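Local coordinates for putative branched-chain amino acid transport system substrate-binding protein (PDB 3TX6) that probably binds lignin-derived aromatic acids, related to p-coumaric acid, in the periplasm and hands them to an ABC transporter for uptake, at residues 241-246 with 356-361; 264-269 with 290-295; 269-272 with 278-281; 331-336 with 341-346. All coordinates share one frame; numbering follows the deposited sequence.

Contact 1: 241-246 with 356-361; sequences VLMASG and GKYVMV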
# COMPACT_ATOMS: atom_id res chain seq x y z
N VAL A 241 -13.74 11.80 8.75
CA VAL A 241 -12.31 11.67 8.47
C VAL A 241 -12.15 11.84 6.99
O VAL A 241 -13.10 11.54 6.19
CB VAL A 241 -11.75 10.30 8.98
CG1 VAL A 241 -12.23 9.14 8.10
CG2 VAL A 241 -10.21 10.30 9.10
N LEU A 242 -10.99 12.36 6.60
CA LEU A 242 -10.63 12.34 5.17
C LEU A 242 -9.48 11.36 5.05
O LEU A 242 -8.53 11.41 5.83
CB LEU A 242 -10.17 13.71 4.69
CG LEU A 242 -11.19 14.84 4.58
CD1 LEU A 242 -12.50 14.39 3.88
CD2 LEU A 242 -11.43 15.31 6.02
N MSE A 243 -9.55 10.53 4.03
CA MSE A 243 -8.61 9.40 3.95
C MSE A 243 -8.25 9.20 2.53
O MSE A 243 -9.13 9.13 1.65
CB MSE A 243 -9.28 8.15 4.54
CG MSE A 243 -8.40 6.95 4.25
SE MSE A 243 -9.17 5.30 4.91
CE MSE A 243 -9.47 5.69 6.83
N ALA A 244 -6.94 9.15 2.26
CA ALA A 244 -6.45 8.84 0.92
C ALA A 244 -6.64 7.34 0.74
O ALA A 244 -6.39 6.56 1.68
CB ALA A 244 -4.97 9.21 0.77
N SER A 245 -7.14 6.95 -0.43
CA SER A 245 -7.41 5.54 -0.72
C SER A 245 -7.16 5.27 -2.16
O SER A 245 -7.33 6.13 -3.00
CB SER A 245 -8.88 5.27 -0.45
OG SER A 245 -9.23 3.97 -0.69
N GLY A 246 -6.77 4.05 -2.45
CA GLY A 246 -6.88 3.55 -3.80
C GLY A 246 -8.35 3.46 -4.21
O GLY A 246 -9.24 3.37 -3.37
N GLY A 356 -20.98 5.55 9.49
CA GLY A 356 -20.15 4.40 9.84
C GLY A 356 -19.61 3.65 8.63
O GLY A 356 -19.13 2.52 8.78
N LYS A 357 -19.76 4.24 7.43
CA LYS A 357 -19.32 3.66 6.19
C LYS A 357 -18.47 4.66 5.40
O LYS A 357 -18.65 5.87 5.49
CB LYS A 357 -20.54 3.25 5.32
CG LYS A 357 -21.57 2.38 6.03
CD LYS A 357 -21.04 0.99 6.32
CE LYS A 357 -22.06 0.17 7.12
NZ LYS A 357 -23.45 0.23 6.57
N TYR A 358 -17.54 4.15 4.62
CA TYR A 358 -16.77 4.98 3.69
C TYR A 358 -17.66 5.51 2.57
O TYR A 358 -18.50 4.75 2.03
CB TYR A 358 -15.64 4.15 3.09
CG TYR A 358 -14.52 3.84 4.07
CD1 TYR A 358 -13.79 4.86 4.67
CD2 TYR A 358 -14.21 2.52 4.42
CE1 TYR A 358 -12.78 4.58 5.60
CE2 TYR A 358 -13.17 2.25 5.32
CZ TYR A 358 -12.45 3.28 5.90
OH TYR A 358 -11.44 2.98 6.80
N VAL A 359 -17.48 6.79 2.21
CA VAL A 359 -18.13 7.41 1.04
C VAL A 359 -17.07 8.17 0.22
O VAL A 359 -16.25 8.82 0.79
CB VAL A 359 -19.20 8.46 1.46
CG1 VAL A 359 -20.07 8.83 0.26
CG2 VAL A 359 -20.03 7.96 2.63
N MSE A 360 -17.12 8.10 -1.13
CA MSE A 360 -16.17 8.85 -1.99
C MSE A 360 -16.55 10.33 -1.92
O MSE A 360 -17.72 10.70 -2.06
CB MSE A 360 -16.11 8.35 -3.44
CG MSE A 360 -14.93 8.91 -4.25
SE MSE A 360 -15.29 8.62 -6.14
CE MSE A 360 -15.23 6.64 -6.23
N VAL A 361 -15.57 11.18 -1.64
CA VAL A 361 -15.77 12.65 -1.70
C VAL A 361 -15.69 13.05 -3.16
O VAL A 361 -14.66 12.82 -3.83
CB VAL A 361 -14.68 13.40 -0.89
CG1 VAL A 361 -14.88 14.90 -0.95
CG2 VAL A 361 -14.68 12.91 0.56

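Contact 2: 264-269 with 290-295; sequences GLELNT and AFKVLE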
# COMPACT_ATOMS: atom_id res chain seq x y z
N GLY A 264 -11.25 -3.81 -10.15
CA GLY A 264 -11.79 -3.56 -8.82
C GLY A 264 -13.07 -4.32 -8.55
O GLY A 264 -13.22 -4.96 -7.51
N LEU A 265 -13.99 -4.30 -9.51
CA LEU A 265 -15.19 -5.09 -9.37
C LEU A 265 -14.88 -6.57 -9.29
O LEU A 265 -15.52 -7.30 -8.51
CB LEU A 265 -16.17 -4.84 -10.54
CG LEU A 265 -16.86 -3.49 -10.59
CD1 LEU A 265 -17.61 -3.36 -11.95
CD2 LEU A 265 -17.84 -3.33 -9.44
N GLU A 266 -13.91 -7.04 -10.08
CA GLU A 266 -13.57 -8.46 -10.05
C GLU A 266 -13.08 -8.85 -8.67
O GLU A 266 -13.57 -9.82 -8.10
CB GLU A 266 -12.48 -8.84 -11.09
CG GLU A 266 -12.95 -8.77 -12.54
CD GLU A 266 -11.84 -8.95 -13.55
OE1 GLU A 266 -10.66 -9.03 -13.16
OE2 GLU A 266 -12.15 -8.97 -14.76
N LEU A 267 -12.10 -8.13 -8.14
CA LEU A 267 -11.55 -8.49 -6.84
C LEU A 267 -12.60 -8.39 -5.74
O LEU A 267 -12.77 -9.30 -4.95
CB LEU A 267 -10.39 -7.61 -6.44
CG LEU A 267 -9.92 -7.67 -4.98
CD1 LEU A 267 -9.46 -9.07 -4.58
CD2 LEU A 267 -8.81 -6.64 -4.83
N ASN A 268 -13.28 -7.26 -5.68
CA ASN A 268 -14.24 -7.07 -4.62
C ASN A 268 -15.42 -8.09 -4.67
O ASN A 268 -15.83 -8.61 -3.63
CB ASN A 268 -14.77 -5.63 -4.60
CG ASN A 268 -13.72 -4.63 -4.20
OD1 ASN A 268 -12.65 -5.01 -3.73
ND2 ASN A 268 -14.04 -3.35 -4.32
N THR A 269 -15.94 -8.40 -5.84
CA THR A 269 -17.00 -9.41 -5.94
C THR A 269 -16.49 -10.73 -5.35
O THR A 269 -17.16 -11.37 -4.55
CB THR A 269 -17.49 -9.55 -7.39
OG1 THR A 269 -18.01 -8.30 -7.82
CG2 THR A 269 -18.53 -10.61 -7.48
N ALA A 290 -0.65 -7.09 -8.12
CA ALA A 290 0.66 -7.61 -8.46
C ALA A 290 0.53 -8.73 -9.51
O ALA A 290 1.34 -8.84 -10.46
CB ALA A 290 1.42 -8.08 -7.23
N PHE A 291 -0.50 -9.56 -9.38
CA PHE A 291 -0.77 -10.60 -10.38
C PHE A 291 -1.30 -10.05 -11.68
O PHE A 291 -1.01 -10.62 -12.72
CB PHE A 291 -1.66 -11.70 -9.80
CG PHE A 291 -0.90 -12.66 -8.89
CD1 PHE A 291 -0.61 -12.31 -7.57
CD2 PHE A 291 -0.49 -13.90 -9.36
CE1 PHE A 291 0.09 -13.18 -6.76
CE2 PHE A 291 0.19 -14.78 -8.54
CZ PHE A 291 0.47 -14.44 -7.24
N LYS A 292 -2.09 -8.98 -11.64
CA LYS A 292 -2.48 -8.30 -12.88
C LYS A 292 -1.22 -7.81 -13.60
O LYS A 292 -1.12 -7.93 -14.82
CB LYS A 292 -3.44 -7.13 -12.61
CG LYS A 292 -4.84 -7.53 -12.16
CD LYS A 292 -5.57 -8.35 -13.24
CE LYS A 292 -7.03 -8.55 -12.93
NZ LYS A 292 -7.83 -9.28 -13.97
N VAL A 293 -0.22 -7.30 -12.86
CA VAL A 293 1.05 -6.90 -13.50
C VAL A 293 1.73 -8.11 -14.14
O VAL A 293 2.20 -8.04 -15.30
CB VAL A 293 1.97 -6.13 -12.51
CG1 VAL A 293 3.39 -5.97 -13.07
CG2 VAL A 293 1.34 -4.82 -12.10
N LEU A 294 1.79 -9.23 -13.40
CA LEU A 294 2.33 -10.45 -13.95
C LEU A 294 1.59 -10.95 -15.21
O LEU A 294 2.24 -11.44 -16.14
CB LEU A 294 2.41 -11.56 -12.91
CG LEU A 294 3.38 -11.33 -11.75
CD1 LEU A 294 3.46 -12.59 -10.87
CD2 LEU A 294 4.75 -10.88 -12.26
N GLU A 295 0.27 -10.83 -15.26
CA GLU A 295 -0.45 -11.19 -16.47
C GLU A 295 -0.00 -10.40 -17.71
O GLU A 295 -0.12 -10.93 -18.81
CB GLU A 295 -1.96 -11.02 -16.29
CG GLU A 295 -2.60 -12.06 -15.41
CD GLU A 295 -4.10 -11.83 -15.33
OE1 GLU A 295 -4.73 -11.36 -16.32
OE2 GLU A 295 -4.69 -12.10 -14.32

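Contact 3: 269-272 with 278-281; sequences TAYE and NSRS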
# COMPACT_ATOMS: atom_id res chain seq x y z
N THR A 269 -15.94 -8.40 -5.84
CA THR A 269 -17.00 -9.41 -5.94
C THR A 269 -16.49 -10.73 -5.35
O THR A 269 -17.16 -11.37 -4.55
CB THR A 269 -17.49 -9.55 -7.39
OG1 THR A 269 -18.01 -8.30 -7.82
CG2 THR A 269 -18.53 -10.61 -7.48
N ALA A 270 -15.29 -11.12 -5.72
CA ALA A 270 -14.72 -12.40 -5.28
C ALA A 270 -14.47 -12.37 -3.75
O ALA A 270 -14.86 -13.28 -3.02
CB ALA A 270 -13.45 -12.71 -6.03
N TYR A 271 -13.78 -11.33 -3.28
CA TYR A 271 -13.37 -11.25 -1.89
C TYR A 271 -14.62 -11.14 -1.00
O TYR A 271 -14.70 -11.80 0.04
CB TYR A 271 -12.44 -10.03 -1.67
CG TYR A 271 -11.62 -10.16 -0.40
CD1 TYR A 271 -12.21 -9.89 0.86
CD2 TYR A 271 -10.33 -10.63 -0.41
CE1 TYR A 271 -11.50 -10.06 2.04
CE2 TYR A 271 -9.63 -10.79 0.75
CZ TYR A 271 -10.24 -10.55 1.99
OH TYR A 271 -9.51 -10.76 3.16
N GLU A 272 -15.56 -10.30 -1.40
CA GLU A 272 -16.75 -10.07 -0.57
C GLU A 272 -17.73 -11.24 -0.65
O GLU A 272 -18.45 -11.45 0.30
CB GLU A 272 -17.37 -8.72 -0.93
CG GLU A 272 -16.36 -7.59 -0.65
CD GLU A 272 -16.87 -6.19 -0.87
OE1 GLU A 272 -17.67 -5.99 -1.82
OE2 GLU A 272 -16.47 -5.28 -0.10
N ASN A 278 -18.64 -5.49 2.22
CA ASN A 278 -17.71 -4.46 2.68
C ASN A 278 -16.42 -4.95 3.35
O ASN A 278 -15.79 -4.21 4.10
CB ASN A 278 -18.39 -3.47 3.58
CG ASN A 278 -19.02 -2.40 2.80
OD1 ASN A 278 -20.21 -2.24 2.87
ND2 ASN A 278 -18.22 -1.70 1.96
N SER A 279 -16.01 -6.14 2.98
CA SER A 279 -14.72 -6.64 3.41
C SER A 279 -13.59 -6.26 2.46
O SER A 279 -12.45 -6.63 2.72
CB SER A 279 -14.72 -8.17 3.64
OG SER A 279 -15.08 -8.88 2.48
N ARG A 280 -13.88 -5.51 1.39
CA ARG A 280 -12.83 -4.99 0.49
C ARG A 280 -11.80 -4.21 1.30
O ARG A 280 -12.11 -3.63 2.33
CB ARG A 280 -13.47 -4.08 -0.53
CG ARG A 280 -14.11 -2.81 0.06
CD ARG A 280 -14.95 -2.03 -0.93
NE ARG A 280 -16.07 -2.80 -1.42
CZ ARG A 280 -16.89 -2.39 -2.39
NH1 ARG A 280 -16.72 -1.18 -2.92
NH2 ARG A 280 -17.89 -3.18 -2.81
N SER A 281 -10.58 -4.17 0.78
CA SER A 281 -9.49 -3.40 1.39
C SER A 281 -8.50 -2.89 0.35
O SER A 281 -8.30 -3.48 -0.71
CB SER A 281 -8.76 -4.19 2.48
OG SER A 281 -8.09 -5.31 1.94
O HOH W 1 -19.84 -5.10 -0.39

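Contact 4: 331-336 with 341-346; sequences GVYSFT and YGLDDR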
# COMPACT_ATOMS: atom_id res chain seq x y z
N GLY A 331 -4.92 1.35 -9.77
CA GLY A 331 -4.30 2.33 -10.64
C GLY A 331 -3.93 1.76 -11.99
O GLY A 331 -4.19 0.56 -12.24
N VAL A 332 -3.30 2.61 -12.81
CA VAL A 332 -2.84 2.22 -14.13
C VAL A 332 -1.34 2.44 -14.07
O VAL A 332 -0.89 3.59 -13.93
CB VAL A 332 -3.50 3.02 -15.26
CG1 VAL A 332 -2.93 2.57 -16.59
CG2 VAL A 332 -5.06 2.88 -15.14
N TYR A 333 -0.58 1.36 -14.16
CA TYR A 333 0.86 1.38 -13.89
C TYR A 333 1.68 1.53 -15.18
O TYR A 333 1.49 0.79 -16.13
CB TYR A 333 1.29 0.08 -13.21
CG TYR A 333 0.77 -0.06 -11.78
CD1 TYR A 333 -0.49 -0.56 -11.52
CD2 TYR A 333 1.54 0.35 -10.69
CE1 TYR A 333 -0.98 -0.66 -10.23
CE2 TYR A 333 1.05 0.25 -9.38
CZ TYR A 333 -0.22 -0.27 -9.16
OH TYR A 333 -0.73 -0.37 -7.89
N SER A 334 2.62 2.49 -15.16
CA SER A 334 3.63 2.61 -16.19
C SER A 334 4.97 2.88 -15.54
O SER A 334 5.32 4.01 -15.26
CB SER A 334 3.32 3.75 -17.18
OG SER A 334 2.14 3.51 -17.91
N PHE A 335 5.72 1.82 -15.28
CA PHE A 335 7.00 1.99 -14.64
C PHE A 335 8.07 2.44 -15.63
O PHE A 335 7.98 2.13 -16.81
CB PHE A 335 7.46 0.65 -14.06
CG PHE A 335 6.49 0.01 -13.09
CD1 PHE A 335 6.28 0.58 -11.87
CD2 PHE A 335 5.80 -1.16 -13.40
CE1 PHE A 335 5.42 0.02 -10.94
CE2 PHE A 335 4.93 -1.73 -12.48
CZ PHE A 335 4.77 -1.14 -11.24
N THR A 336 9.12 3.09 -15.13
CA THR A 336 10.29 3.34 -15.96
C THR A 336 11.49 2.89 -15.16
O THR A 336 11.34 2.47 -13.99
CB THR A 336 10.44 4.84 -16.35
OG1 THR A 336 10.72 5.64 -15.20
CG2 THR A 336 9.18 5.31 -17.01
N TYR A 341 7.17 3.41 -9.08
CA TYR A 341 5.76 3.34 -8.67
C TYR A 341 4.80 3.41 -9.90
O TYR A 341 3.84 2.67 -9.98
CB TYR A 341 5.45 4.50 -7.76
CG TYR A 341 5.94 4.31 -6.35
CD1 TYR A 341 7.21 4.70 -5.95
CD2 TYR A 341 5.11 3.74 -5.41
CE1 TYR A 341 7.62 4.55 -4.60
CE2 TYR A 341 5.48 3.60 -4.09
CZ TYR A 341 6.73 4.01 -3.66
OH TYR A 341 7.08 3.84 -2.33
N GLY A 342 5.03 4.33 -10.82
CA GLY A 342 4.38 4.28 -12.11
C GLY A 342 2.96 4.75 -12.19
O GLY A 342 2.26 4.35 -13.10
N LEU A 343 2.52 5.51 -11.18
CA LEU A 343 1.13 5.85 -11.01
C LEU A 343 0.84 7.33 -11.18
O LEU A 343 1.74 8.18 -11.08
CB LEU A 343 0.67 5.38 -9.60
CG LEU A 343 0.55 3.86 -9.41
CD1 LEU A 343 0.29 3.49 -7.94
CD2 LEU A 343 -0.51 3.28 -10.39
N ASP A 344 -0.44 7.60 -11.45
CA ASP A 344 -0.93 8.95 -11.64
C ASP A 344 -2.25 9.15 -10.89
O ASP A 344 -2.58 8.36 -9.99
CB ASP A 344 -0.97 9.30 -13.13
CG ASP A 344 -2.05 8.54 -13.95
OD1 ASP A 344 -2.97 7.95 -13.40
OD2 ASP A 344 -1.97 8.59 -15.21
N ASP A 345 -2.98 10.19 -11.23
CA ASP A 345 -4.26 10.51 -10.57
C ASP A 345 -5.32 9.42 -10.61
O ASP A 345 -6.20 9.41 -9.74
CB ASP A 345 -4.87 11.79 -11.19
CG ASP A 345 -4.17 13.04 -10.74
OD1 ASP A 345 -3.18 12.94 -9.99
OD2 ASP A 345 -4.63 14.15 -11.11
N ARG A 346 -5.25 8.52 -11.58
CA ARG A 346 -6.17 7.41 -11.63
C ARG A 346 -5.98 6.44 -10.44
O ARG A 346 -6.83 5.59 -10.25
CB ARG A 346 -6.06 6.66 -12.98
CG ARG A 346 -6.49 7.51 -14.21
CD ARG A 346 -6.13 6.83 -15.51
NE ARG A 346 -4.69 6.81 -15.72
CZ ARG A 346 -4.08 6.26 -16.77
NH1 ARG A 346 -2.76 6.31 -16.83
NH2 ARG A 346 -4.77 5.70 -17.75
O HOH W 2 -2.31 5.42 -12.39

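Contact 1: 241-246 with 356-361
Met-243 carries CG opposite its backbone N (chi1 171°), while Tyr-358 holds its ring close to its own backbone N (chi1 -72°); with a fold in the methionine chain at its last torsion, these settings bring the methyl end of one side chain to the phenol end of the other. Position 243 is modelled as selenomethionine, and this conformer is one of two deposited, so the fine detail holds for that copy alone. In it, Met-243 CE sits at the rim of the ring, near its plane, 3.4 Å from Tyr-358 OH and 3.7 Å from Tyr-358 CE1. The selenium stands 4.7 Å from the ring centroid of Tyr-358 and 52° off the ring normal, an oblique Met-aromatic contact. A second, smaller touch is purely apolar: Leu-242 CD1 meets Val-361 CG2 at 4.2 Å. No hydrogen bond joins 241-246 to 356-361, and the buried surface is modest at 142 Å². The polar end of the tyrosine is satisfied by Ser-227, whose carbonyl oxygen accepts from Tyr-358 OH, which should help to fix where the phenol ends. The CA atoms of Met-243 and Tyr-358 are 9.3 Å apart, too far for paired strands, because strand 349-354 runs between them: Met-243 bonds to Leu-351 through the backbone, and the Tyr-358 ring rests on Leu-351 and Val-353. The contact thus skips one strand at the antiparallel margin of the seven-stranded sheet, where 357-360 is outermost, and Phe-230 of helix 228-234 packs against both Met-243 and Tyr-358.

Contact 2: 264-269 with 290-295
Lys-292 NZ donates to Glu-266 OE1 at 3.0 Å, a salt bridge and the single polar link between the two segments. The ammonium meets the carboxylate on the syn lone pair of OE1, the side facing the other oxygen, and Lys-292 CE follows at 3.7 Å from that same OE1. The lysine chain bends at chi2 (-63°) and is extended from there on, which carries NZ across the gap between helices; the glutamate also reaches out extended beyond CG. Glu-266 has two deposited conformers, so the bridge describes one of them. Only 60 Å² is buried. The bridge ties helix 261-275 to helix 282-304, which packs on the six-stranded sheet of this two-lobed periplasmic binding protein fold. With an alanine in place of Lys-292, the carboxylate of Glu-266 would probably lose its cationic mate and be freer to turn. Glu-295 OE2 lies 6.8 Å from Glu-266 OE1, a like charge that the lysine probably helps to offset. Farther out, Asn-268 ND2 bonds to Val-248 O, tying helix 261-275 to a loop. On the other helix, Phe-291 and Leu-294 pack on Ile-10 of strand 8-14, on the buried side of helix 282-304.

Contact 3: 269-272 with 278-281
The loop between helices 261-275 and 282-304 is closed by Glu-272, near the C-terminal end of the first helix, and Arg-280; Ser-281, which follows Arg-280, is the N-cap of the second helix and bonds through OG to Ala-284 N. The guanidinium grips the carboxylate side-on, one nitrogen to each oxygen, the arginine chain bending at chi3 (62°) to turn NE and NH2 toward it. Arg-280 NE donates to Glu-272 OE2 at 2.8 Å in a nearly straight bond (173°), and Arg-280 NH2 reaches Glu-272 OE1 at 3.0 Å. Both oxygens are met on their syn sides, although the two flat groups are turned 35° apart. The backbone adds a third bond, Arg-280 N to Glu-272 OE2 at 3.0 Å, arriving on the anti side. OE2 is therefore held by two donors from one face, which should fix the rotation of the carboxylate. Beyond the pair, Arg-280 NH1 has its own partners in Glu-252 and Met-249 O. Replacing Glu-272 by an alanine would remove both oxygens, and Arg-280 N, NE and NH2 are likely to be left without these acceptors, giving the loop more freedom. Ser-279 OG, bonded to Gly-276 O, lies at the edge of the Tyr-271 ring, in its plane, 3.4 Å from Tyr-271 CD1.

Contact 4: 331-336 with 341-346
Leu-343 presses CD2 onto the face of the Tyr-333 ring, 3.5 Å from the ring centroid, a CH-pi contact centred on the ring. This is the tight half of the contact. Beside it, Ser-334 N donates to Gly-342 O at 2.8 Å, almost straight (168°) and on a lone pair in the carbonyl plane, and Tyr-333 CA makes a CA-H...O contact of 3.4 Å with that same Gly-342 O. Tyr-341 O sits at the edge of the Tyr-333 ring, 3.3 Å from Tyr-333 CD2. Gly-342 has positive phi (78°), and a CB there would run into Ser-334 C; one on Gly-331 would strike Leu-343 CD2. The other half is looser and more exposed. The Arg-346 chain bends at chi3 (-69°), which lays its guanidinium over Val-332, whose CB lies 3.6 Å from Arg-346 CZ, over one face. The group is kept in place from its edge: NE and NH1 take Asp-344 side-on, with Arg-346 NE 3.1 Å from Asp-344 OD1. Arg-346 N also donates to OD1, which makes an Asx turn. A water links the two segments, accepting from Val-332 N and Asp-344 N and donating to Asp-344 OD1. Tyr-333 OH bonds to Met-115 O, while Tyr-341, pointing away from 331-336, bonds through OH to Leu-102 O. The chain here doubles back after strand 331-333 and leads on to strand 349-354 of the seven-stranded sheet, consistent with one of the inter-lobe crossovers of two-lobed periplasmic binding proteins.

In the fold
Contacts 2 and 3 are surface contacts governed by charge; contacts 1 and 4 are partly buried and rest more on apolar groups and rings. Contacts 2 and 3 also share helix 261-275 and Thr-269, and they touch where Asn-268 OD1 lies 3.4 Å from Arg-280 CB, their centres being about 12 Å apart. Contact 2 is a lone bridge between two helices, whereas contact 3 combines side-chain and backbone donors over a short loop. Contact 1 belongs to the seven-stranded sheet and has no hydrogen bond across it. Contact 4, its centre about 21 Å from that of contact 1, mixes ring packing, a backbone bond and water, with the Arg-346 to Asp-344 salt bridge inside one segment at its exposed end.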